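Local coordinates for cystathionine gamma-synthase (Xanthomonas oryzae pv. oryzae KACC 10331, PDB 6LGO), which probably uses pyridoxal 5'-phosphate to catalyse cystathionine gamma-synthase and cystathionine gamma-lyase reactions of trans-sulfuration, at residues A[84-89]-A[216-221]; A[207-212]-A[335-340]; A[183-188]-A[201-206]. The protein carries 1 engineered substitution. All coordinates share one frame; numbering follows the deposited sequence.

Contact 1 (A[84-89]-A[216-221]); sequences TSTGMG and DVVGGA. With EBO ((2~{S})-2-azanyl-4-[(3~{S})-3-[(~{E})-[2-methyl-3-oxidanyl-5-(phosphonomethyl)pyridin-4-yl]methylideneamino]-4-oxidanyl-4-oxidanylidene-butyl]sulfanyl-butanoic acid), chain E.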
loop_
_atom_site.group_PDB
_atom_site.type_symbol
_atom_site.label_atom_id
_atom_site.label_comp_id
_atom_site.label_asym_id
_atom_site.label_seq_id
_atom_site.Cartn_x
_atom_site.Cartn_y
_atom_site.Cartn_z
ATOM N N THR A 84 2.865 -10.600 14.980
ATOM C CA THR A 84 3.566 -11.667 14.203
ATOM C C THR A 84 3.003 -11.665 12.767
ATOM O O THR A 84 1.942 -11.128 12.608
ATOM C CB THR A 84 3.335 -13.011 14.879
ATOM O OG1 THR A 84 1.925 -13.238 14.995
ATOM C CG2 THR A 84 3.996 -13.011 16.237
ATOM N N SER A 85 3.675 -12.295 11.811
ATOM C CA SER A 85 3.273 -12.434 10.385
ATOM C C SER A 85 1.932 -13.176 10.266
ATOM O O SER A 85 1.202 -12.907 9.281
ATOM C CB SER A 85 4.310 -13.160 9.598
ATOM O OG SER A 85 4.657 -14.346 10.334
ATOM N N THR A 86 1.631 -14.108 11.161
ATOM C CA THR A 86 0.382 -14.921 11.143
ATOM C C THR A 86 -0.037 -15.240 12.584
ATOM O O THR A 86 0.771 -15.082 13.520
ATOM C CB THR A 86 0.544 -16.225 10.322
ATOM O OG1 THR A 86 1.382 -17.113 11.082
ATOM C CG2 THR A 86 1.153 -15.976 8.952
ATOM N N GLY A 87 -1.292 -15.633 12.749
ATOM C CA GLY A 87 -1.816 -16.205 13.979
ATOM C C GLY A 87 -1.085 -17.474 14.361
ATOM O O GLY A 87 -0.705 -17.614 15.615
ATOM N N MET A 88 -0.844 -18.382 13.395
ATOM C CA MET A 88 -0.000 -19.568 13.766
ATOM C C MET A 88 1.319 -19.080 14.347
ATOM O O MET A 88 1.829 -19.727 15.260
ATOM C CB MET A 88 0.259 -20.580 12.636
ATOM C CG MET A 88 -1.024 -21.401 12.297
ATOM S SD MET A 88 -1.889 -22.117 13.767
ATOM C CE MET A 88 -0.407 -22.827 14.489
ATOM N N GLY A 89 1.885 -18.041 13.734
ATOM C CA GLY A 89 3.118 -17.455 14.185
ATOM C C GLY A 89 2.999 -17.011 15.625
ATOM O O GLY A 89 4.030 -17.055 16.320
ATOM N N ASP A 216 -8.105 -9.094 4.433
ATOM C CA ASP A 216 -7.035 -8.584 3.559
ATOM C C ASP A 216 -5.698 -8.441 4.297
ATOM O O ASP A 216 -4.773 -7.770 3.727
ATOM C CB ASP A 216 -7.426 -7.281 2.904
ATOM C CG ASP A 216 -7.733 -6.155 3.847
ATOM O OD1 ASP A 216 -7.497 -6.303 5.072
ATOM O OD2 ASP A 216 -8.241 -5.145 3.324
ATOM N N VAL A 217 -5.571 -9.183 5.388
ATOM C CA VAL A 217 -4.339 -9.274 6.201
ATOM C C VAL A 217 -4.338 -10.657 6.848
ATOM O O VAL A 217 -5.403 -11.030 7.336
ATOM C CB VAL A 217 -4.295 -8.205 7.305
ATOM C CG1 VAL A 217 -3.072 -8.469 8.183
ATOM C CG2 VAL A 217 -4.248 -6.786 6.784
ATOM N N VAL A 218 -3.207 -11.355 6.861
ATOM C CA VAL A 218 -2.986 -12.510 7.758
ATOM C C VAL A 218 -1.961 -11.982 8.747
ATOM O O VAL A 218 -1.070 -11.280 8.319
ATOM C CB VAL A 218 -2.492 -13.733 6.974
ATOM C CG1 VAL A 218 -2.240 -14.895 7.844
ATOM C CG2 VAL A 218 -3.488 -14.134 5.934
ATOM N N GLY A 219 -2.242 -12.124 10.025
ATOM C CA GLY A 219 -1.436 -11.653 11.138
ATOM C C GLY A 219 -1.788 -12.325 12.446
ATOM O O GLY A 219 -2.894 -12.937 12.592
ATOM N N GLY A 220 -0.882 -12.174 13.414
ATOM C CA GLY A 220 -1.134 -12.593 14.799
ATOM C C GLY A 220 -0.771 -11.521 15.806
ATOM O O GLY A 220 -0.034 -10.564 15.451
ATOM N N ALA A 221 -1.159 -11.756 17.066
ATOM C CA ALA A 221 -0.753 -10.912 18.199
ATOM C C ALA A 221 -0.635 -11.763 19.453
ATOM O O ALA A 221 -1.488 -12.664 19.627
ATOM C CB ALA A 221 -1.739 -9.742 18.417
HETATM O O6 EBO E . -10.662 -21.661 11.145
HETATM C C15 EBO E . -10.242 -20.887 10.213
HETATM O O5 EBO E . -10.897 -20.552 9.219
HETATM C C8 EBO E . -8.889 -20.293 10.165
HETATM C C9 EBO E . -7.988 -20.663 8.910
HETATM C C10 EBO E . -8.307 -22.028 8.204
HETATM S S EBO E . -7.142 -22.068 6.955
HETATM C C11 EBO E . -6.995 -23.788 6.912
HETATM C C12 EBO E . -6.377 -24.173 5.616
HETATM C C13 EBO E . -4.912 -23.941 5.374
HETATM C C14 EBO E . -3.989 -24.540 6.383
HETATM O O4 EBO E . -3.798 -23.956 7.442
HETATM O O3 EBO E . -3.339 -25.557 6.193
HETATM N N2 EBO E . -4.811 -24.521 4.040
HETATM N N1 EBO E . -8.346 -20.332 11.558
HETATM C C7 EBO E . -7.289 -19.785 11.942
HETATM C C3 EBO E . -6.887 -19.688 13.342
HETATM C C2 EBO E . -7.862 -19.914 14.356
HETATM O O7 EBO E . -9.165 -20.275 14.084
HETATM C C4 EBO E . -5.496 -19.273 13.696
HETATM C C6 EBO E . -4.312 -18.783 12.828
HETATM P P EBO E . -3.949 -17.657 11.351
HETATM O O2 EBO E . -3.841 -16.189 11.127
HETATM O O1 EBO E . -2.429 -17.985 11.040
HETATM O O EBO E . -4.568 -18.171 10.004
HETATM C C5 EBO E . -5.355 -19.350 15.161
HETATM N N EBO E . -6.250 -19.564 16.164
HETATM C C1 EBO E . -7.477 -19.867 15.765
HETATM C C EBO E . -8.623 -20.093 16.667
#
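Thr84 and Gly220 form an antiparallel hydrogen-bonded pair: Thr84 N donates to Gly220 O at 2.9 Å and Gly220 N returns the bond to Thr84 O at 3.1 Å. The chain then turns, and Gly219 CA-H points at Ser85 O. The Thr84 side chain lies over Gly220, which has none of its own, and Thr84 OG1 comes to 3.1 Å from Gly220 CA. With OG1 between the backbone N and the carbonyl carbon (chi1 56°), the same hydroxyl donates to Thr86 O and bridges the turn. Thr84 ends strand 80-84, which pairs with strand 220-224 in the large sheet of a fold-type-I pyridoxal phosphate enzyme, and helix 87-98 starts after a two-residue turn, Ser85 and Thr86. Thr86 is the N-cap: its OG1 accepts from Gly89 N at 2.9 Å. That hydroxyl is also hydrogen-bonded to Gly241 of the second subunit, as is Ser85 OG. The methyl Thr86 CG2 lies beside Val218 CG1 at 3.7 Å, the two side chains pointing the same way. The helix start faces the phosphonate of the bound EBO. The positive end of the helix dipole would be expected to add to the grip on this anion. Gly87 N donates to EBO O2 at 3.1 Å, and Met88 N donates to EBO O1 at 2.9 Å.

Contact 2 (A[207-212]-A[335-340]); sequences TTKYIN and AESLGG. With EBO ((2~{S})-2-azanyl-4-[(3~{S})-3-[(~{E})-[2-methyl-3-oxidanyl-5-(phosphonomethyl)pyridin-4-yl]methylideneamino]-4-oxidanyl-4-oxidanylidene-butyl]sulfanyl-butanoic acid), chain E.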
loop_
_atom_site.group_PDB
_atom_site.type_symbol
_atom_site.label_atom_id
_atom_site.label_comp_id
_atom_site.label_asym_id
_atom_site.label_seq_id
_atom_site.Cartn_x
_atom_site.Cartn_y
_atom_site.Cartn_z
ATOM N N THR A 207 -5.075 -12.023 14.134
ATOM C CA THR A 207 -5.572 -10.678 13.783
ATOM C C THR A 207 -6.235 -10.755 12.422
ATOM O O THR A 207 -7.007 -9.859 12.119
ATOM C CB THR A 207 -4.487 -9.626 13.829
ATOM O OG1 THR A 207 -3.475 -9.892 12.853
ATOM C CG2 THR A 207 -3.934 -9.602 15.230
ATOM N N THR A 208 -5.983 -11.847 11.693
ATOM C CA THR A 208 -6.643 -12.154 10.414
ATOM C C THR A 208 -8.159 -12.049 10.603
ATOM O O THR A 208 -8.882 -11.808 9.578
ATOM C CB THR A 208 -6.262 -13.547 9.933
ATOM O OG1 THR A 208 -4.834 -13.727 10.055
ATOM C CG2 THR A 208 -6.780 -13.796 8.553
ATOM N N LYS A 209 -8.672 -12.385 11.782
ATOM C CA LYS A 209 -10.137 -12.536 11.936
ATOM C C LYS A 209 -10.778 -11.184 12.256
ATOM O O LYS A 209 -10.675 -10.325 11.426
ATOM C CB LYS A 209 -10.484 -13.708 12.842
ATOM C CG LYS A 209 -9.675 -14.953 12.563
ATOM C CD LYS A 209 -9.482 -15.364 11.075
ATOM C CE LYS A 209 -8.742 -16.699 11.046
ATOM N NZ LYS A 209 -8.179 -16.891 9.705
ATOM N N TYR A 210 -11.531 -11.062 13.331
ATOM C CA TYR A 210 -12.310 -9.857 13.673
ATOM C C TYR A 210 -11.459 -8.596 13.829
ATOM O O TYR A 210 -11.910 -7.497 13.540
ATOM C CB TYR A 210 -13.009 -10.115 14.995
ATOM C CG TYR A 210 -14.170 -11.064 14.852
ATOM C CD1 TYR A 210 -15.336 -10.662 14.201
ATOM C CD2 TYR A 210 -14.082 -12.384 15.280
ATOM C CE1 TYR A 210 -16.420 -11.517 14.035
ATOM C CE2 TYR A 210 -15.143 -13.273 15.088
ATOM C CZ TYR A 210 -16.314 -12.837 14.476
ATOM O OH TYR A 210 -17.373 -13.709 14.335
ATOM N N ILE A 211 -10.259 -8.699 14.375
ATOM C CA ILE A 211 -9.519 -7.466 14.730
ATOM C C ILE A 211 -9.268 -6.677 13.414
ATOM O O ILE A 211 -9.651 -5.501 13.315
ATOM C CB ILE A 211 -8.220 -7.817 15.474
ATOM C CG1 ILE A 211 -8.497 -8.235 16.909
ATOM C CG2 ILE A 211 -7.241 -6.655 15.431
ATOM C CD1 ILE A 211 -7.348 -8.995 17.490
ATOM N N ASN A 212 -8.690 -7.332 12.412
ATOM C CA ASN A 212 -8.582 -6.758 11.055
ATOM C C ASN A 212 -9.945 -6.564 10.401
ATOM O O ASN A 212 -10.207 -5.449 9.882
ATOM C CB ASN A 212 -7.683 -7.549 10.111
ATOM C CG ASN A 212 -7.501 -6.836 8.800
ATOM O OD1 ASN A 212 -7.860 -7.371 7.732
ATOM N ND2 ASN A 212 -7.016 -5.623 8.877
ATOM N N ALA A 335 -15.529 -20.506 1.804
ATOM C CA ALA A 335 -14.118 -20.135 1.994
ATOM C C ALA A 335 -13.660 -20.415 3.406
ATOM O O ALA A 335 -14.464 -20.446 4.351
ATOM C CB ALA A 335 -13.901 -18.678 1.610
ATOM N N GLU A 336 -12.361 -20.498 3.553
ATOM C CA GLU A 336 -11.730 -20.452 4.885
ATOM C C GLU A 336 -11.772 -19.056 5.501
ATOM O O GLU A 336 -12.068 -18.068 4.803
ATOM C CB GLU A 336 -10.336 -21.048 4.755
ATOM C CG GLU A 336 -10.413 -22.525 5.166
ATOM C CD GLU A 336 -9.648 -23.425 4.271
ATOM O OE1 GLU A 336 -9.713 -24.666 4.499
ATOM O OE2 GLU A 336 -8.982 -22.862 3.364
ATOM N N SER A 337 -11.441 -19.020 6.783
ATOM C CA SER A 337 -11.286 -17.827 7.618
ATOM C C SER A 337 -12.648 -17.406 8.209
ATOM O O SER A 337 -13.677 -18.105 7.940
ATOM C CB SER A 337 -10.626 -16.729 6.818
ATOM O OG SER A 337 -10.144 -15.765 7.700
ATOM N N LEU A 338 -12.674 -16.257 8.895
ATOM C CA LEU A 338 -13.830 -15.878 9.708
ATOM C C LEU A 338 -13.558 -14.464 10.198
ATOM O O LEU A 338 -12.468 -13.961 9.935
ATOM C CB LEU A 338 -14.025 -16.866 10.885
ATOM C CG LEU A 338 -12.830 -16.942 11.869
ATOM C CD1 LEU A 338 -13.168 -16.356 13.213
ATOM C CD2 LEU A 338 -12.339 -18.358 12.056
ATOM N N GLY A 339 -14.572 -13.826 10.750
ATOM C CA GLY A 339 -14.447 -12.512 11.382
ATOM C C GLY A 339 -14.391 -11.371 10.404
ATOM O O GLY A 339 -14.120 -10.221 10.857
ATOM N N GLY A 340 -14.607 -11.643 9.132
ATOM C CA GLY A 340 -14.656 -10.565 8.121
ATOM C C GLY A 340 -16.069 -9.936 8.055
ATOM O O GLY A 340 -17.041 -10.598 8.463
HETATM O O6 EBO E . -10.662 -21.661 11.145
HETATM C C15 EBO E . -10.242 -20.887 10.213
HETATM O O5 EBO E . -10.897 -20.552 9.219
HETATM C C8 EBO E . -8.889 -20.293 10.165
HETATM C C9 EBO E . -7.988 -20.663 8.910
HETATM C C10 EBO E . -8.307 -22.028 8.204
HETATM S S EBO E . -7.142 -22.068 6.955
HETATM C C11 EBO E . -6.995 -23.788 6.912
HETATM C C12 EBO E . -6.377 -24.173 5.616
HETATM C C13 EBO E . -4.912 -23.941 5.374
HETATM C C14 EBO E . -3.989 -24.540 6.383
HETATM O O4 EBO E . -3.798 -23.956 7.442
HETATM O O3 EBO E . -3.339 -25.557 6.193
HETATM N N2 EBO E . -4.811 -24.521 4.040
HETATM N N1 EBO E . -8.346 -20.332 11.558
HETATM C C7 EBO E . -7.289 -19.785 11.942
HETATM C C3 EBO E . -6.887 -19.688 13.342
HETATM C C2 EBO E . -7.862 -19.914 14.356
HETATM O O7 EBO E . -9.165 -20.275 14.084
HETATM C C4 EBO E . -5.496 -19.273 13.696
HETATM C C6 EBO E . -4.312 -18.783 12.828
HETATM P P EBO E . -3.949 -17.657 11.351
HETATM O O2 EBO E . -3.841 -16.189 11.127
HETATM O O1 EBO E . -2.429 -17.985 11.040
HETATM O O EBO E . -4.568 -18.171 10.004
HETATM C C5 EBO E . -5.355 -19.350 15.161
HETATM N N EBO E . -6.250 -19.564 16.164
HETATM C C1 EBO E . -7.477 -19.867 15.765
HETATM C C EBO E . -8.623 -20.093 16.667
HETATM O O HOH W 1 -10.178 -13.092 7.081
#
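Lys209 and Ser337 meet at the active site of this fold-type-I enzyme. Lys209 is the predicted cofactor lysine. Here the cofactor is instead joined to the ligand's amino acid through the C7-N1 bond of EBO, as in an external aldimine. The tight part is at Tyr210. Gly339 CA sits 3.4 Å over the centre of the Tyr210 ring, only 11° off the ring normal, a CH-pi contact. Gly339 has a positive phi (78°), and its carbonyl O receives Tyr210 CA-H. The Tyr210 ring also stacks edge-to-face with His266. Next to it the Lys209 chain, bent at chi2, crosses Leu338 at about a right angle, with Lys209 CD 3.8 Å from Leu338 CG. Toward Thr208 the fit is looser: Thr208 CG2 comes no nearer than 4.0 Å to Ser337 OG, and a water links the two segments. It donates to Thr208 O and is hydrogen-bonded to Ser337 OG. At the ligand, Thr208 OG1 donates to EBO O2 at 2.9 Å, while Ser337 N donates to EBO O5 of the carboxylate, also at 2.9 Å. Lys209 NZ is held by Tyr57 of the second subunit and donates to Ser337 OG at 3.0 Å. That leaves NZ 3.5 Å from EBO C8.

Contact 3 (A[183-188]-A[201-206]); sequences VDNTFL and DLVLHS. With EBO ((2~{S})-2-azanyl-4-[(3~{S})-3-[(~{E})-[2-methyl-3-oxidanyl-5-(phosphonomethyl)pyridin-4-yl]methylideneamino]-4-oxidanyl-4-oxidanylidene-butyl]sulfanyl-butanoic acid), chain E.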
loop_
_atom_site.group_PDB
_atom_site.type_symbol
_atom_site.label_atom_id
_atom_site.label_comp_id
_atom_site.label_asym_id
_atom_site.label_seq_id
_atom_site.Cartn_x
_atom_site.Cartn_y
_atom_site.Cartn_z
ATOM N N VAL A 183 -4.389 -18.009 26.371
ATOM C CA VAL A 183 -5.762 -18.157 25.825
ATOM C C VAL A 183 -5.745 -17.600 24.391
ATOM O O VAL A 183 -5.445 -16.394 24.141
ATOM C CB VAL A 183 -6.818 -17.421 26.668
ATOM C CG1 VAL A 183 -8.198 -17.687 26.128
ATOM C CG2 VAL A 183 -6.786 -17.772 28.139
ATOM N N ASP A 184 -6.167 -18.434 23.469
ATOM C CA ASP A 184 -6.451 -18.006 22.091
ATOM C C ASP A 184 -7.856 -17.402 22.106
ATOM O O ASP A 184 -8.835 -18.112 22.151
ATOM C CB ASP A 184 -6.277 -19.187 21.147
ATOM C CG ASP A 184 -6.449 -18.865 19.685
ATOM O OD1 ASP A 184 -7.050 -17.799 19.428
ATOM O OD2 ASP A 184 -6.031 -19.736 18.833
ATOM N N ASN A 185 -7.896 -16.089 21.959
ATOM C CA ASN A 185 -9.102 -15.255 22.066
ATOM C C ASN A 185 -9.541 -14.825 20.659
ATOM O O ASN A 185 -10.223 -13.800 20.558
ATOM C CB ASN A 185 -8.831 -14.078 22.988
ATOM C CG ASN A 185 -10.093 -13.373 23.450
ATOM O OD1 ASN A 185 -9.992 -12.198 23.820
ATOM N ND2 ASN A 185 -11.215 -14.067 23.492
ATOM N N THR A 186 -9.202 -15.572 19.608
ATOM C CA THR A 186 -9.489 -15.154 18.213
ATOM C C THR A 186 -11.020 -15.002 18.019
ATOM O O THR A 186 -11.440 -14.069 17.331
ATOM C CB THR A 186 -8.891 -16.193 17.276
ATOM O OG1 THR A 186 -7.477 -16.266 17.474
ATOM C CG2 THR A 186 -9.238 -15.953 15.825
ATOM N N PHE A 187 -11.804 -15.975 18.465
ATOM C CA PHE A 187 -13.260 -16.128 18.147
ATOM C C PHE A 187 -14.101 -14.991 18.710
ATOM O O PHE A 187 -15.138 -14.786 18.115
ATOM C CB PHE A 187 -13.856 -17.468 18.555
ATOM C CG PHE A 187 -13.961 -18.461 17.430
ATOM C CD1 PHE A 187 -12.963 -18.566 16.452
ATOM C CD2 PHE A 187 -15.046 -19.316 17.340
ATOM C CE1 PHE A 187 -13.026 -19.531 15.445
ATOM C CE2 PHE A 187 -15.158 -20.218 16.281
ATOM C CZ PHE A 187 -14.164 -20.326 15.337
ATOM N N LEU A 188 -13.644 -14.231 19.697
ATOM C CA LEU A 188 -14.485 -13.178 20.302
ATOM C C LEU A 188 -13.828 -11.809 20.227
ATOM O O LEU A 188 -14.556 -10.789 20.239
ATOM C CB LEU A 188 -14.731 -13.625 21.749
ATOM C CG LEU A 188 -15.811 -14.705 21.888
ATOM C CD1 LEU A 188 -16.060 -15.087 23.358
ATOM C CD2 LEU A 188 -17.155 -14.268 21.310
ATOM N N ASP A 201 -1.843 -15.545 31.881
ATOM C CA ASP A 201 -0.520 -14.874 31.699
ATOM C C ASP A 201 -0.415 -14.274 30.281
ATOM O O ASP A 201 0.240 -13.274 30.148
ATOM C CB ASP A 201 0.611 -15.879 31.916
ATOM C CG ASP A 201 0.546 -16.516 33.306
ATOM O OD1 ASP A 201 0.891 -15.841 34.266
ATOM O OD2 ASP A 201 0.033 -17.654 33.426
ATOM N N LEU A 202 -1.068 -14.868 29.277
ATOM C CA LEU A 202 -0.965 -14.513 27.847
ATOM C C LEU A 202 -2.309 -14.662 27.130
ATOM O O LEU A 202 -3.083 -15.644 27.380
ATOM C CB LEU A 202 0.025 -15.437 27.159
ATOM C CG LEU A 202 1.450 -15.434 27.676
ATOM C CD1 LEU A 202 2.129 -16.728 27.329
ATOM C CD2 LEU A 202 2.234 -14.302 27.083
ATOM N N VAL A 203 -2.547 -13.751 26.211
ATOM C CA VAL A 203 -3.678 -13.907 25.299
ATOM C C VAL A 203 -3.131 -13.652 23.893
ATOM O O VAL A 203 -2.199 -12.789 23.710
ATOM C CB VAL A 203 -4.859 -12.999 25.675
ATOM C CG1 VAL A 203 -4.497 -11.521 25.603
ATOM C CG2 VAL A 203 -6.050 -13.264 24.746
ATOM N N LEU A 204 -3.624 -14.434 22.932
ATOM C CA LEU A 204 -3.129 -14.316 21.569
ATOM C C LEU A 204 -4.296 -14.345 20.599
ATOM O O LEU A 204 -5.384 -14.831 20.952
ATOM C CB LEU A 204 -2.067 -15.378 21.298
ATOM C CG LEU A 204 -2.519 -16.817 21.202
ATOM C CD1 LEU A 204 -3.336 -17.099 19.952
ATOM C CD2 LEU A 204 -1.243 -17.701 21.220
ATOM N N HIS A 205 -4.072 -13.794 19.406
ATOM C CA HIS A 205 -5.115 -13.707 18.372
ATOM C C HIS A 205 -4.505 -14.018 17.024
ATOM O O HIS A 205 -3.330 -13.707 16.822
ATOM C CB HIS A 205 -5.653 -12.297 18.279
ATOM C CG HIS A 205 -6.318 -11.813 19.505
ATOM N ND1 HIS A 205 -7.695 -11.906 19.661
ATOM C CD2 HIS A 205 -5.833 -11.115 20.552
ATOM C CE1 HIS A 205 -7.980 -11.322 20.839
ATOM N NE2 HIS A 205 -6.836 -10.925 21.442
ATOM N N SER A 206 -5.320 -14.597 16.151
ATOM C CA SER A 206 -5.232 -14.400 14.696
ATOM C C SER A 206 -5.877 -13.047 14.419
ATOM O O SER A 206 -7.104 -12.961 14.516
ATOM C CB SER A 206 -5.917 -15.462 13.973
ATOM O OG SER A 206 -5.897 -15.121 12.618
HETATM O O6 EBO E . -10.662 -21.661 11.145
HETATM C C15 EBO E . -10.242 -20.887 10.213
HETATM O O5 EBO E . -10.897 -20.552 9.219
HETATM C C8 EBO E . -8.889 -20.293 10.165
HETATM C C9 EBO E . -7.988 -20.663 8.910
HETATM C C10 EBO E . -8.307 -22.028 8.204
HETATM S S EBO E . -7.142 -22.068 6.955
HETATM C C11 EBO E . -6.995 -23.788 6.912
HETATM C C12 EBO E . -6.377 -24.173 5.616
HETATM C C13 EBO E . -4.912 -23.941 5.374
HETATM C C14 EBO E . -3.989 -24.540 6.383
HETATM O O4 EBO E . -3.798 -23.956 7.442
HETATM O O3 EBO E . -3.339 -25.557 6.193
HETATM N N2 EBO E . -4.811 -24.521 4.040
HETATM N N1 EBO E . -8.346 -20.332 11.558
HETATM C C7 EBO E . -7.289 -19.785 11.942
HETATM C C3 EBO E . -6.887 -19.688 13.342
HETATM C C2 EBO E . -7.862 -19.914 14.356
HETATM O O7 EBO E . -9.165 -20.275 14.084
HETATM C C4 EBO E . -5.496 -19.273 13.696
HETATM C C6 EBO E . -4.312 -18.783 12.828
HETATM P P EBO E . -3.949 -17.657 11.351
HETATM O O2 EBO E . -3.841 -16.189 11.127
HETATM O O1 EBO E . -2.429 -17.985 11.040
HETATM O O EBO E . -4.568 -18.171 10.004
HETATM C C5 EBO E . -5.355 -19.350 15.161
HETATM N N EBO E . -6.250 -19.564 16.164
HETATM C C1 EBO E . -7.477 -19.867 15.765
HETATM C C EBO E . -8.623 -20.093 16.667
HETATM O O HOH W 2 -9.832 -11.817 17.713
#
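Val183 and Val203, with Asp184 and Leu204, pair two parallel strands, 180-184 and 202-206, in the middle of the seven-stranded sheet of the fold-type-I cofactor domain. The backbone bonds come first. Val183 N donates to Leu202 O at 2.9 Å, and Leu204 N donates to Val183 O at 2.9 Å. Asn185 N donates to Leu204 O at 3.0 Å. Past the end of strand 180-184 a side chain takes over the role of a carbonyl: Ser206 N donates to Thr186 OG1 at 3.0 Å, with an almost straight N-H...O angle of 171°.

The second group is the polar network of Asp184. Its OD1 accepts from Thr186 N at 3.1 Å, which makes an Asx turn, and from Thr186 OG1 on its syn lone pair. Together they would hold the carboxylate's rotation, so Thr186 probably acts as a second-shell residue. With Asp184 CG anti to the backbone N (chi1 -176°), OD2 reaches the cofactor, 2.7 Å from the pyridine nitrogen, EBO N. An aspartate in this place is a hallmark of fold-type-I enzymes, where it is thought to keep the ring nitrogen protonated and so probably supports its electron-withdrawing power.

Van der Waals packing lies on both faces. On one, Leu204 CD1 comes over the Asp184 carboxylate, 3.6 Å from Asp184 CG, and Ile91 of helix 87-98 packs against both residues. On the other, Val203 CG2 packs on Asn185 CB. The His205 ring runs alongside Asn185, its NE2 hydrogen-bonded to Glu76. A water joins His205 ND1 to Thr186 O.

The last group is the ligand's phosphonate, where Ser206 OG, swung away from its backbone N (chi1 174°), donates to EBO O2 at 2.8 Å.

From the N terminus, strand 80-84 and the start of helix 87-98 open contact 1, which closes only at 216-221. Contact 3 falls wholly within that span: 183-188 joins 201-206 across a short connection without helix or strand. Contact 2 opens next, at 207-212, before contact 1 has closed, and ends at 335-340, so contacts 1 and 2 cross. Contact 3 and contact 2 follow in series. Contacts 1 and 3 belong to the same large sheet, where strand 202-206 lies beside strand 220-224. Contact 2 ties the loop after strand 202-206 to the loop between strands 333-334 and 344-346 of the smaller sheet. All three contacts touch the same EBO, and contacts 1 and 2 also touch the second subunit.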